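Local coordinates for protein probable ferredoxin-dependent nitrite reductase NirA (Mycobacterium tuberculosis, PDB 1ZJ8) that probably catalyses the six-electron reduction of sulfite to sulfide with electrons from ferredoxin, using a siroheme and a [4Fe-4S] cluster, at residues Lys67-Arg71 and Ile97-Glu101; Ile459-Val465 and Phe543-Arg547; Arg455-Ile459 and Asp537-Arg541; Glu451-Arg455 and Gly533-Asp537. All coordinates share one frame. Residue numbers count along the deposited sequence, not the author numbering.

Interaction 1 of 4, residues Lys67-Arg71 and Ile97-Glu101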
loop_
_atom_site.group_PDB
_atom_site.type_symbol
_atom_site.label_atom_id
_atom_site.label_comp_id
_atom_site.label_asym_id
_atom_site.label_seq_id
_atom_site.Cartn_x
_atom_site.Cartn_y
_atom_site.Cartn_z
ATOM N N LYS A 67 17.496 21.214 -5.927
ATOM C CA LYS A 67 16.756 20.777 -4.750
ATOM C C LYS A 67 15.255 20.641 -4.995
ATOM O O LYS A 67 14.605 19.839 -4.325
ATOM C CB LYS A 67 17.089 21.649 -3.532
ATOM C CG LYS A 67 18.439 21.233 -2.926
ATOM C CD LYS A 67 19.099 22.312 -2.082
ATOM C CE LYS A 67 20.465 21.839 -1.609
ATOM N NZ LYS A 67 21.097 22.818 -0.696
ATOM N N THR A 68 14.709 21.374 -5.968
ATOM C CA THR A 68 13.297 21.223 -6.340
ATOM C C THR A 68 13.060 19.965 -7.207
ATOM O O THR A 68 12.005 19.329 -7.122
ATOM C CB THR A 68 12.769 22.495 -7.028
ATOM O OG1 THR A 68 13.663 22.887 -8.080
ATOM C CG2 THR A 68 12.642 23.622 -5.995
ATOM N N ASP A 69 14.044 19.604 -8.024
ATOM C CA ASP A 69 14.037 18.302 -8.692
ATOM C C ASP A 69 14.211 17.174 -7.673
ATOM O O ASP A 69 13.381 16.260 -7.621
ATOM C CB ASP A 69 15.129 18.230 -9.758
ATOM C CG ASP A 69 14.805 19.066 -10.968
ATOM O OD1 ASP A 69 13.707 19.664 -11.006
ATOM O OD2 ASP A 69 15.649 19.111 -11.884
ATOM N N LEU A 70 15.270 17.272 -6.860
ATOM C CA LEU A 70 15.614 16.266 -5.844
ATOM C C LEU A 70 14.461 15.943 -4.912
ATOM O O LEU A 70 14.104 14.786 -4.765
ATOM C CB LEU A 70 16.809 16.727 -4.990
ATOM C CG LEU A 70 17.262 15.839 -3.812
ATOM C CD1 LEU A 70 17.582 14.422 -4.260
ATOM C CD2 LEU A 70 18.471 16.454 -3.130
ATOM N N ARG A 71 13.874 16.963 -4.299
ATOM C CA ARG A 71 12.848 16.755 -3.269
ATOM C C ARG A 71 11.390 16.799 -3.772
ATOM O O ARG A 71 10.462 16.674 -2.968
ATOM C CB ARG A 71 13.027 17.782 -2.130
ATOM C CG ARG A 71 14.244 17.539 -1.218
ATOM C CD ARG A 71 14.332 18.580 -0.101
ATOM N NE ARG A 71 15.532 19.409 -0.229
ATOM C CZ ARG A 71 16.617 19.342 0.554
ATOM N NH1 ARG A 71 16.697 18.480 1.574
ATOM N NH2 ARG A 71 17.641 20.159 0.320
ATOM N N ILE A 97 16.026 18.409 7.308
ATOM C CA ILE A 97 16.093 17.777 5.974
ATOM C C ILE A 97 17.501 17.529 5.475
ATOM O O ILE A 97 17.825 16.421 5.085
ATOM C CB ILE A 97 15.399 18.605 4.822
ATOM C CG1 ILE A 97 14.925 20.008 5.287
ATOM C CG2 ILE A 97 14.286 17.740 4.153
ATOM C CD1 ILE A 97 15.451 21.188 4.455
ATOM N N ASP A 98 18.321 18.578 5.457
ATOM C CA ASP A 98 19.664 18.520 4.849
ATOM C C ASP A 98 20.558 17.449 5.479
ATOM O O ASP A 98 21.378 16.847 4.791
ATOM C CB ASP A 98 20.364 19.877 4.951
ATOM C CG ASP A 98 19.750 20.925 4.040
ATOM O OD1 ASP A 98 20.418 21.308 3.055
ATOM O OD2 ASP A 98 18.607 21.367 4.309
ATOM N N LYS A 99 20.391 17.230 6.788
ATOM C CA LYS A 99 21.110 16.161 7.520
ATOM C C LYS A 99 20.585 14.767 7.194
ATOM O O LYS A 99 21.357 13.848 6.902
ATOM C CB LYS A 99 20.994 16.343 9.045
ATOM C CG LYS A 99 21.957 17.356 9.646
ATOM C CD LYS A 99 23.403 16.861 9.564
ATOM C CE LYS A 99 24.372 17.861 10.197
ATOM N NZ LYS A 99 25.766 17.356 10.142
ATOM N N LEU A 100 19.260 14.627 7.277
ATOM C CA LEU A 100 18.574 13.350 7.071
ATOM C C LEU A 100 18.582 12.871 5.613
ATOM O O LEU A 100 18.344 11.702 5.346
ATOM C CB LEU A 100 17.138 13.450 7.562
ATOM C CG LEU A 100 16.989 13.681 9.058
ATOM C CD1 LEU A 100 15.582 14.164 9.374
ATOM C CD2 LEU A 100 17.342 12.422 9.843
ATOM N N GLU A 101 18.860 13.776 4.680
ATOM C CA GLU A 101 18.863 13.469 3.249
ATOM C C GLU A 101 20.195 12.859 2.805
ATOM O O GLU A 101 21.176 13.580 2.655
ATOM C CB GLU A 101 18.604 14.768 2.484
ATOM C CG GLU A 101 18.453 14.626 0.992
ATOM C CD GLU A 101 17.421 15.605 0.446
ATOM O OE1 GLU A 101 17.799 16.535 -0.322
ATOM O OE2 GLU A 101 16.230 15.446 0.823
#
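Two short helices bridged by charged side chains make up this contact, in which helix 67-73 faces helix 97-100, the segment Ile97-Glu101 belonging to a ferredoxin-like half domain of the sulfite reductase fold. The backbones stay well apart, with the CA atoms of Arg71 and Glu101 9.5 Å from each other, so long side chains must cover the distance. Arg71 does most of this. Its chi1 is m and chi2 t, which carries the chain straight out, and chi3 near -115° then turns the guanidinium so that one face meets Glu101 and the opposite face the CD1 end of Ile97. Glu101, the first residue to leave helical geometry, reaches back with chi1 t. Arg71 NH1 and Glu101 OE1 form a salt bridge at 2.9 Å, but the oxygen sits well out of the guanidinium plane, so the attraction is one of charge without a directed N-H; the position of that oxygen is also less certain. Lys67 extends with chi2 to chi4 all t toward Asp98. On the buried side Leu70 packs against Phe62, Ile65 and Thr81, and Thr81 of strand 79-83 also touches Glu101, whose side chain is about 9 Å from the siroheme. Asp98 gathers two looser charges, its OD1 lying 4.1 Å from Lys67 NZ and 4.1 Å from Arg71 NH2.

Interaction 2 of 4, residues Ile459-Val465 and Phe543-Arg547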
loop_
_atom_site.group_PDB
_atom_site.type_symbol
_atom_site.label_atom_id
_atom_site.label_comp_id
_atom_site.label_asym_id
_atom_site.label_seq_id
_atom_site.Cartn_x
_atom_site.Cartn_y
_atom_site.Cartn_z
ATOM N N ILE A 459 -0.290 -21.389 23.302
ATOM C CA ILE A 459 -1.711 -21.060 23.190
ATOM C C ILE A 459 -2.271 -21.225 21.778
ATOM O O ILE A 459 -3.485 -21.159 21.577
ATOM C CB ILE A 459 -1.928 -19.571 23.639
ATOM C CG1 ILE A 459 -3.138 -19.468 24.559
ATOM C CG2 ILE A 459 -2.017 -18.577 22.445
ATOM C CD1 ILE A 459 -2.870 -19.976 25.973
ATOM N N ASN A 460 -1.389 -21.417 20.798
ATOM C CA ASN A 460 -1.773 -21.449 19.376
ATOM C C ASN A 460 -2.961 -22.366 19.041
ATOM O O ASN A 460 -3.762 -22.062 18.163
ATOM C CB ASN A 460 -0.565 -21.848 18.522
ATOM C CG ASN A 460 -0.858 -21.801 17.033
ATOM O OD1 ASN A 460 -1.621 -20.954 16.560
ATOM N ND2 ASN A 460 -0.248 -22.708 16.286
ATOM N N SER A 461 -3.042 -23.495 19.739
ATOM C CA SER A 461 -4.188 -24.397 19.672
ATOM C C SER A 461 -5.553 -23.660 19.685
ATOM O O SER A 461 -6.451 -23.981 18.893
ATOM C CB SER A 461 -4.097 -25.386 20.847
ATOM O OG SER A 461 -3.744 -24.732 22.068
ATOM N N GLN A 462 -5.685 -22.675 20.579
ATOM C CA GLN A 462 -6.943 -21.939 20.779
ATOM C C GLN A 462 -7.259 -20.894 19.708
ATOM O O GLN A 462 -8.398 -20.431 19.594
ATOM C CB GLN A 462 -6.925 -21.208 22.132
ATOM C CG GLN A 462 -7.296 -22.058 23.327
ATOM C CD GLN A 462 -6.093 -22.653 24.000
ATOM O OE1 GLN A 462 -5.633 -22.141 25.021
ATOM N NE2 GLN A 462 -5.562 -23.733 23.433
ATOM N N LEU A 463 -6.256 -20.486 18.949
ATOM C CA LEU A 463 -6.413 -19.292 18.128
ATOM C C LEU A 463 -7.062 -19.599 16.793
ATOM O O LEU A 463 -6.451 -19.498 15.721
ATOM C CB LEU A 463 -5.087 -18.542 17.958
ATOM C CG LEU A 463 -4.819 -17.573 19.109
ATOM C CD1 LEU A 463 -3.488 -16.858 18.907
ATOM C CD2 LEU A 463 -5.957 -16.567 19.245
ATOM N N ASP A 464 -8.343 -19.936 16.887
ATOM C CA ASP A 464 -9.182 -20.198 15.716
ATOM C C ASP A 464 -9.433 -18.954 14.863
ATOM O O ASP A 464 -10.039 -19.050 13.802
ATOM C CB ASP A 464 -10.541 -20.783 16.161
ATOM C CG ASP A 464 -11.290 -19.867 17.148
ATOM O OD1 ASP A 464 -11.296 -18.633 16.937
ATOM O OD2 ASP A 464 -11.875 -20.378 18.133
ATOM N N VAL A 465 -9.013 -17.793 15.353
ATOM C CA VAL A 465 -9.313 -16.531 14.701
ATOM C C VAL A 465 -8.027 -15.698 14.643
ATOM O O VAL A 465 -7.272 -15.650 15.617
ATOM C CB VAL A 465 -10.514 -15.820 15.452
ATOM C CG1 VAL A 465 -10.035 -14.943 16.619
ATOM C CG2 VAL A 465 -11.405 -15.023 14.481
ATOM N N PHE A 543 -6.834 -11.845 26.133
ATOM C CA PHE A 543 -7.896 -12.102 25.166
ATOM C C PHE A 543 -8.431 -13.518 25.299
ATOM O O PHE A 543 -9.637 -13.703 25.306
ATOM C CB PHE A 543 -7.459 -11.825 23.718
ATOM C CG PHE A 543 -8.478 -12.250 22.681
ATOM C CD1 PHE A 543 -9.736 -11.688 22.653
ATOM C CD2 PHE A 543 -8.170 -13.209 21.734
ATOM C CE1 PHE A 543 -10.676 -12.085 21.702
ATOM C CE2 PHE A 543 -9.115 -13.601 20.776
ATOM C CZ PHE A 543 -10.364 -13.035 20.767
ATOM N N VAL A 544 -7.554 -14.508 25.439
ATOM C CA VAL A 544 -8.011 -15.914 25.485
ATOM C C VAL A 544 -8.551 -16.302 26.889
ATOM O O VAL A 544 -9.173 -17.338 27.041
ATOM C CB VAL A 544 -6.926 -16.911 24.958
ATOM C CG1 VAL A 544 -7.562 -18.195 24.441
ATOM C CG2 VAL A 544 -6.124 -16.287 23.829
ATOM N N LYS A 545 -8.342 -15.458 27.900
ATOM C CA LYS A 545 -8.908 -15.685 29.224
ATOM C C LYS A 545 -10.343 -15.154 29.240
ATOM O O LYS A 545 -11.295 -15.936 29.157
ATOM C CB LYS A 545 -8.039 -15.010 30.299
ATOM C CG LYS A 545 -8.514 -15.218 31.726
ATOM C CD LYS A 545 -8.399 -16.690 32.145
ATOM C CE LYS A 545 -8.855 -16.894 33.574
ATOM N NZ LYS A 545 -8.270 -15.859 34.464
ATOM N N HIS A 546 -10.481 -13.824 29.274
ATOM C CA HIS A 546 -11.763 -13.137 29.406
ATOM C C HIS A 546 -12.613 -13.259 28.124
ATOM O O HIS A 546 -13.419 -12.388 27.809
ATOM C CB HIS A 546 -11.506 -11.659 29.733
ATOM C CG HIS A 546 -10.764 -11.438 31.022
ATOM N ND1 HIS A 546 -9.396 -11.270 31.077
ATOM C CD2 HIS A 546 -11.202 -11.345 32.302
ATOM C CE1 HIS A 546 -9.020 -11.098 32.335
ATOM N NE2 HIS A 546 -10.098 -11.134 33.098
ATOM N N ARG A 547 -12.475 -14.373 27.414
ATOM C CA ARG A 547 -12.984 -14.476 26.057
ATOM C C ARG A 547 -14.348 -15.138 25.959
ATOM O O ARG A 547 -14.624 -16.129 26.649
ATOM C CB ARG A 547 -12.024 -15.293 25.215
ATOM C CG ARG A 547 -12.090 -14.991 23.740
ATOM C CD ARG A 547 -11.337 -16.048 22.978
ATOM N NE ARG A 547 -11.836 -16.196 21.621
ATOM C CZ ARG A 547 -11.529 -17.206 20.809
ATOM N NH1 ARG A 547 -10.714 -18.189 21.209
ATOM N NH2 ARG A 547 -12.043 -17.232 19.583
#
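A chain leaving a helix can be held to a neighbouring helix end by apolar contacts followed by a charged pair, as here. Ile459 starts the walk, its CG1 4.4 Å from CG2 of Val544. A type I beta turn from Asn460 to Leu463 carries the chain on and places Gln462 against the same valine, with Gln462 CB 3.8 Å from Val544 CG1. Leu463, the centre of an inverse gamma turn, packs on Trp421 of helix 420-424. Next comes Asp464, whose OD1 accepts a hydrogen bond from Arg547 NH2 at 3.1 Å within a salt bridge; OD2 of Asp464 adds a weak one to the same NH2 at 3.5 Å. Val465 closes the segment, its CG1 4.5 Å from CE2 at the edge of the Phe543 ring, which also meets Phe553 and Trp556. Arg547 NH2 is shared between Asp464 across the contact and the backbone O of Glu551 in its own loop, so the ion pair joins the turn after helix 457-460 to the loop after helix 532-545, beside the apolar contacts.

Interaction 3 of 4, residues Arg455-Ile459 and Asp537-Arg541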
loop_
_atom_site.group_PDB
_atom_site.type_symbol
_atom_site.label_atom_id
_atom_site.label_comp_id
_atom_site.label_asym_id
_atom_site.label_seq_id
_atom_site.Cartn_x
_atom_site.Cartn_y
_atom_site.Cartn_z
ATOM N N ARG A 455 6.988 -17.894 21.460
ATOM C CA ARG A 455 6.509 -17.410 22.753
ATOM C C ARG A 455 5.023 -17.720 23.046
ATOM O O ARG A 455 4.624 -17.810 24.198
ATOM C CB ARG A 455 6.735 -15.901 22.859
ATOM C CG ARG A 455 7.346 -15.496 24.150
ATOM C CD ARG A 455 6.562 -14.426 24.835
ATOM N NE ARG A 455 7.252 -13.156 24.753
ATOM C CZ ARG A 455 7.284 -12.270 25.734
ATOM N NH1 ARG A 455 6.667 -12.510 26.884
ATOM N NH2 ARG A 455 7.955 -11.148 25.563
ATOM N N LEU A 456 4.219 -17.868 21.998
ATOM C CA LEU A 456 2.797 -18.096 22.113
ATOM C C LEU A 456 2.387 -19.404 21.463
ATOM O O LEU A 456 1.210 -19.606 21.156
ATOM C CB LEU A 456 2.020 -16.972 21.411
ATOM C CG LEU A 456 2.054 -15.582 22.034
ATOM C CD1 LEU A 456 1.578 -14.551 21.036
ATOM C CD2 LEU A 456 1.207 -15.538 23.289
ATOM N N GLU A 457 3.335 -20.302 21.259
ATOM C CA GLU A 457 3.011 -21.628 20.725
ATOM C C GLU A 457 2.123 -22.378 21.744
ATOM O O GLU A 457 1.129 -22.998 21.385
ATOM C CB GLU A 457 4.309 -22.372 20.408
ATOM C CG GLU A 457 4.142 -23.825 20.022
ATOM C CD GLU A 457 4.092 -24.786 21.207
ATOM O OE1 GLU A 457 4.452 -24.408 22.347
ATOM O OE2 GLU A 457 3.680 -25.942 20.977
ATOM N N ASP A 458 2.537 -22.316 23.008
ATOM C CA ASP A 458 1.694 -22.444 24.199
ATOM C C ASP A 458 0.185 -22.460 23.937
ATOM O O ASP A 458 -0.515 -23.404 24.292
ATOM C CB ASP A 458 2.072 -21.223 25.045
ATOM C CG ASP A 458 1.225 -21.045 26.272
ATOM O OD1 ASP A 458 0.017 -21.375 26.263
ATOM O OD2 ASP A 458 1.788 -20.524 27.261
ATOM N N ILE A 459 -0.290 -21.389 23.302
ATOM C CA ILE A 459 -1.711 -21.060 23.190
ATOM C C ILE A 459 -2.271 -21.225 21.778
ATOM O O ILE A 459 -3.485 -21.159 21.577
ATOM C CB ILE A 459 -1.928 -19.571 23.639
ATOM C CG1 ILE A 459 -3.138 -19.468 24.559
ATOM C CG2 ILE A 459 -2.017 -18.577 22.445
ATOM C CD1 ILE A 459 -2.870 -19.976 25.973
ATOM N N ASP A 537 1.926 -10.454 23.840
ATOM C CA ASP A 537 1.748 -11.662 24.627
ATOM C C ASP A 537 0.740 -11.428 25.746
ATOM O O ASP A 537 -0.230 -12.179 25.877
ATOM C CB ASP A 537 3.094 -12.100 25.209
ATOM C CG ASP A 537 2.984 -13.318 26.132
ATOM O OD1 ASP A 537 3.345 -14.434 25.706
ATOM O OD2 ASP A 537 2.556 -13.159 27.297
ATOM N N ARG A 538 0.974 -10.380 26.542
ATOM C CA ARG A 538 0.088 -10.025 27.648
ATOM C C ARG A 538 -1.345 -9.934 27.140
ATOM O O ARG A 538 -2.207 -10.676 27.601
ATOM C CB ARG A 538 0.542 -8.700 28.267
ATOM C CG ARG A 538 -0.219 -8.239 29.500
ATOM C CD ARG A 538 0.606 -7.206 30.290
ATOM N NE ARG A 538 1.001 -6.022 29.512
ATOM C CZ ARG A 538 2.255 -5.678 29.161
ATOM N NH1 ARG A 538 3.319 -6.423 29.461
ATOM N NH2 ARG A 538 2.447 -4.560 28.464
ATOM N N VAL A 539 -1.574 -9.066 26.155
ATOM C CA VAL A 539 -2.928 -8.735 25.708
ATOM C C VAL A 539 -3.645 -9.913 25.055
ATOM O O VAL A 539 -4.843 -10.109 25.244
ATOM C CB VAL A 539 -2.931 -7.512 24.742
ATOM C CG1 VAL A 539 -2.602 -7.910 23.300
ATOM C CG2 VAL A 539 -4.273 -6.809 24.782
ATOM N N VAL A 540 -2.898 -10.704 24.301
ATOM C CA VAL A 540 -3.470 -11.834 23.586
ATOM C C VAL A 540 -3.813 -12.939 24.582
ATOM O O VAL A 540 -4.785 -13.654 24.404
ATOM C CB VAL A 540 -2.511 -12.344 22.473
ATOM C CG1 VAL A 540 -2.976 -13.680 21.910
ATOM C CG2 VAL A 540 -2.381 -11.304 21.345
ATOM N N ARG A 541 -3.024 -13.078 25.638
ATOM C CA ARG A 541 -3.357 -14.023 26.686
ATOM C C ARG A 541 -4.601 -13.577 27.451
ATOM O O ARG A 541 -5.464 -14.398 27.720
ATOM C CB ARG A 541 -2.156 -14.208 27.608
ATOM C CG ARG A 541 -1.009 -14.901 26.905
ATOM C CD ARG A 541 0.073 -15.325 27.873
ATOM N NE ARG A 541 1.154 -15.966 27.151
ATOM C CZ ARG A 541 1.058 -17.163 26.590
ATOM N NH1 ARG A 541 -0.055 -17.879 26.701
ATOM N NH2 ARG A 541 2.093 -17.661 25.925
#
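Arg541 illustrates how one guanidinium can serve acceptors on two helices. Its NE gives a weak hydrogen bond to Asp537 OD1 at 3.0 Å, a salt bridge one turn back along its own helix, while NH2 of Arg541 lies 3.2 Å from Asp458 OD2 in a second salt bridge that crosses to the other segment. The same NH2 of Arg541 also comes within 3.1 Å of the carbonyl O of Arg455, at the place where the chain breaks helical geometry at Leu456. Arg455 finds its strongest partner in Asp534 and also pairs with Glu451; toward Asp537 it is a looser neighbour, Arg455 NH1 being 4.0 Å from Asp537 OD1. Beneath the charges Leu456 CD2 lies over one face of the Arg541 guanidinium, 3.5 Å from NH2, and Leu456 and Val540 both touch Trp421 of helix 420-424. The whole is a surface salt-bridge network, Asp458-Arg541-Asp537, joining the break between helices 442-455 and 457-460 to helix 532-545 in the 4Fe-4S domain.

Interaction 4 of 4, residues Glu451-Arg455 and Gly533-Asp537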
loop_
_atom_site.group_PDB
_atom_site.type_symbol
_atom_site.label_atom_id
_atom_site.label_comp_id
_atom_site.label_asym_id
_atom_site.label_seq_id
_atom_site.Cartn_x
_atom_site.Cartn_y
_atom_site.Cartn_z
ATOM N N GLU A 451 9.793 -14.509 17.573
ATOM C CA GLU A 451 9.535 -14.386 19.021
ATOM C C GLU A 451 8.099 -14.788 19.347
ATOM O O GLU A 451 7.883 -15.728 20.108
ATOM C CB GLU A 451 9.792 -12.973 19.554
ATOM C CG GLU A 451 9.774 -12.922 21.085
ATOM C CD GLU A 451 9.945 -11.523 21.657
ATOM O OE1 GLU A 451 10.569 -10.655 21.000
ATOM O OE2 GLU A 451 9.432 -11.300 22.776
ATOM N N LEU A 452 7.140 -14.095 18.726
ATOM C CA LEU A 452 5.714 -14.373 18.885
ATOM C C LEU A 452 5.378 -15.824 18.574
ATOM O O LEU A 452 4.636 -16.467 19.319
ATOM C CB LEU A 452 4.909 -13.446 17.968
ATOM C CG LEU A 452 4.963 -11.954 18.337
ATOM C CD1 LEU A 452 4.209 -11.078 17.340
ATOM C CD2 LEU A 452 4.429 -11.726 19.750
ATOM N N GLU A 453 5.938 -16.336 17.479
ATOM C CA GLU A 453 5.707 -17.709 17.062
ATOM C C GLU A 453 6.022 -18.720 18.162
ATOM O O GLU A 453 5.196 -19.561 18.483
ATOM C CB GLU A 453 6.526 -18.010 15.808
ATOM C CG GLU A 453 5.807 -17.673 14.510
ATOM C CD GLU A 453 6.711 -17.785 13.285
ATOM O OE1 GLU A 453 7.919 -18.082 13.507
ATOM O OE2 GLU A 453 6.222 -17.578 12.129
ATOM N N ARG A 454 7.202 -18.621 18.754
ATOM C CA ARG A 454 7.620 -19.566 19.810
ATOM C C ARG A 454 7.073 -19.188 21.192
ATOM O O ARG A 454 6.707 -20.051 21.987
ATOM C CB ARG A 454 9.161 -19.677 19.862
ATOM C CG ARG A 454 9.916 -18.402 20.301
ATOM C CD ARG A 454 11.437 -18.499 20.154
ATOM N NE ARG A 454 12.021 -17.170 20.331
ATOM C CZ ARG A 454 12.473 -16.372 19.359
ATOM N NH1 ARG A 454 12.485 -16.758 18.081
ATOM N NH2 ARG A 454 12.934 -15.165 19.668
ATOM N N ARG A 455 6.988 -17.894 21.460
ATOM C CA ARG A 455 6.509 -17.410 22.753
ATOM C C ARG A 455 5.023 -17.720 23.046
ATOM O O ARG A 455 4.624 -17.810 24.198
ATOM C CB ARG A 455 6.735 -15.901 22.859
ATOM C CG ARG A 455 7.346 -15.496 24.150
ATOM C CD ARG A 455 6.562 -14.426 24.835
ATOM N NE ARG A 455 7.252 -13.156 24.753
ATOM C CZ ARG A 455 7.284 -12.270 25.734
ATOM N NH1 ARG A 455 6.667 -12.510 26.884
ATOM N NH2 ARG A 455 7.955 -11.148 25.563
ATOM N N GLY A 533 6.780 -7.424 22.078
ATOM C CA GLY A 533 6.507 -8.848 22.275
ATOM C C GLY A 533 5.862 -9.125 23.609
ATOM O O GLY A 533 4.937 -9.930 23.707
ATOM N N ASP A 534 6.351 -8.461 24.648
ATOM C CA ASP A 534 5.752 -8.569 25.976
ATOM C C ASP A 534 4.294 -8.146 25.943
ATOM O O ASP A 534 3.415 -8.850 26.432
ATOM C CB ASP A 534 6.475 -7.663 26.978
ATOM C CG ASP A 534 7.911 -8.079 27.238
ATOM O OD1 ASP A 534 8.153 -9.257 27.544
ATOM O OD2 ASP A 534 8.801 -7.209 27.175
ATOM N N TYR A 535 4.052 -6.979 25.368
ATOM C CA TYR A 535 2.711 -6.414 25.320
ATOM C C TYR A 535 1.718 -7.285 24.545
ATOM O O TYR A 535 0.626 -7.570 25.031
ATOM C CB TYR A 535 2.747 -5.017 24.699
ATOM C CG TYR A 535 1.371 -4.508 24.406
ATOM C CD1 TYR A 535 0.668 -3.786 25.352
ATOM C CD2 TYR A 535 0.751 -4.796 23.206
ATOM C CE1 TYR A 535 -0.601 -3.348 25.099
ATOM C CE2 TYR A 535 -0.514 -4.363 22.940
ATOM C CZ TYR A 535 -1.187 -3.637 23.883
ATOM O OH TYR A 535 -2.467 -3.194 23.616
ATOM N N ILE A 536 2.098 -7.677 23.330
ATOM C CA ILE A 536 1.261 -8.541 22.497
ATOM C C ILE A 536 0.911 -9.831 23.245
ATOM O O ILE A 536 -0.242 -10.256 23.258
ATOM C CB ILE A 536 1.966 -8.966 21.177
ATOM C CG1 ILE A 536 2.287 -7.779 20.280
ATOM C CG2 ILE A 536 1.093 -9.941 20.390
ATOM C CD1 ILE A 536 1.104 -7.027 19.886
ATOM N N ASP A 537 1.926 -10.454 23.840
ATOM C CA ASP A 537 1.748 -11.662 24.627
ATOM C C ASP A 537 0.740 -11.428 25.746
ATOM O O ASP A 537 -0.230 -12.179 25.877
ATOM C CB ASP A 537 3.094 -12.100 25.209
ATOM C CG ASP A 537 2.984 -13.318 26.132
ATOM O OD1 ASP A 537 3.345 -14.434 25.706
ATOM O OD2 ASP A 537 2.556 -13.159 27.297
#
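Helices 442-455 and 532-545 pass each other here with their short segments' axes 10.6 Å apart at closest approach and their N-to-C directions 46° from one another, a signed crossing angle of -46°. The nearest backbone approach falls at Gly533, where Gly533 CA and Leu452 CA are 6.5 Å apart. Having no side chain, Gly533 leaves space that Glu451 occupies, its OE2 3.8 Å from Gly533 CA; a CB at this position would clash with that oxygen. Arg455 links the two helices. Its NH2 donates to Asp534 OD1 at 2.7 Å in an almost straight hydrogen bond that is also a salt bridge, and the same NH2 of Arg455 reaches Glu451 OE2 at 3.2 Å in another. The arginine is thus shared between an acid one turn earlier on its own helix and an acid across the interface. Over one face of the Arg455 guanidinium lie Gly533 O and Asp537 CB; the carboxylate of Asp537 has its main partner in Arg541. The apolar part is smaller, Leu452 CD2 meeting Ile536 CG2 at 3.8 Å. Both helices belong to the 4Fe-4S domain, and helix 532-545 lies on its mixed sheet: Ile536 rests on Ile486 and Phe488 of strand 486-494, while Tyr535 touches Phe488 and also Val506 and Leu508 of strand 500-508.

Interactions 2, 3 and 4 are successive parts of one interface, in which helix 532-545 runs beside helix 442-455, helix 457-460 and the turn after it. Interactions 3 and 4 share Arg455 and Asp537, with centres about 6 Å apart; interactions 2 and 3 share Ile459. Interaction 4, nearest the sheet, and interaction 2 are partly buried and combine apolar packing with ionic pairs, whereas interaction 3 is a surface contact with a mainly ionic outer side. Interaction 1 is also a surface contact, but its centre is about 39 Å or more from the others, where the Glu101 side chain comes within about 9 Å of the siroheme, and its one salt bridge lacks the directed hydrogen bonds of interactions 2 and 4.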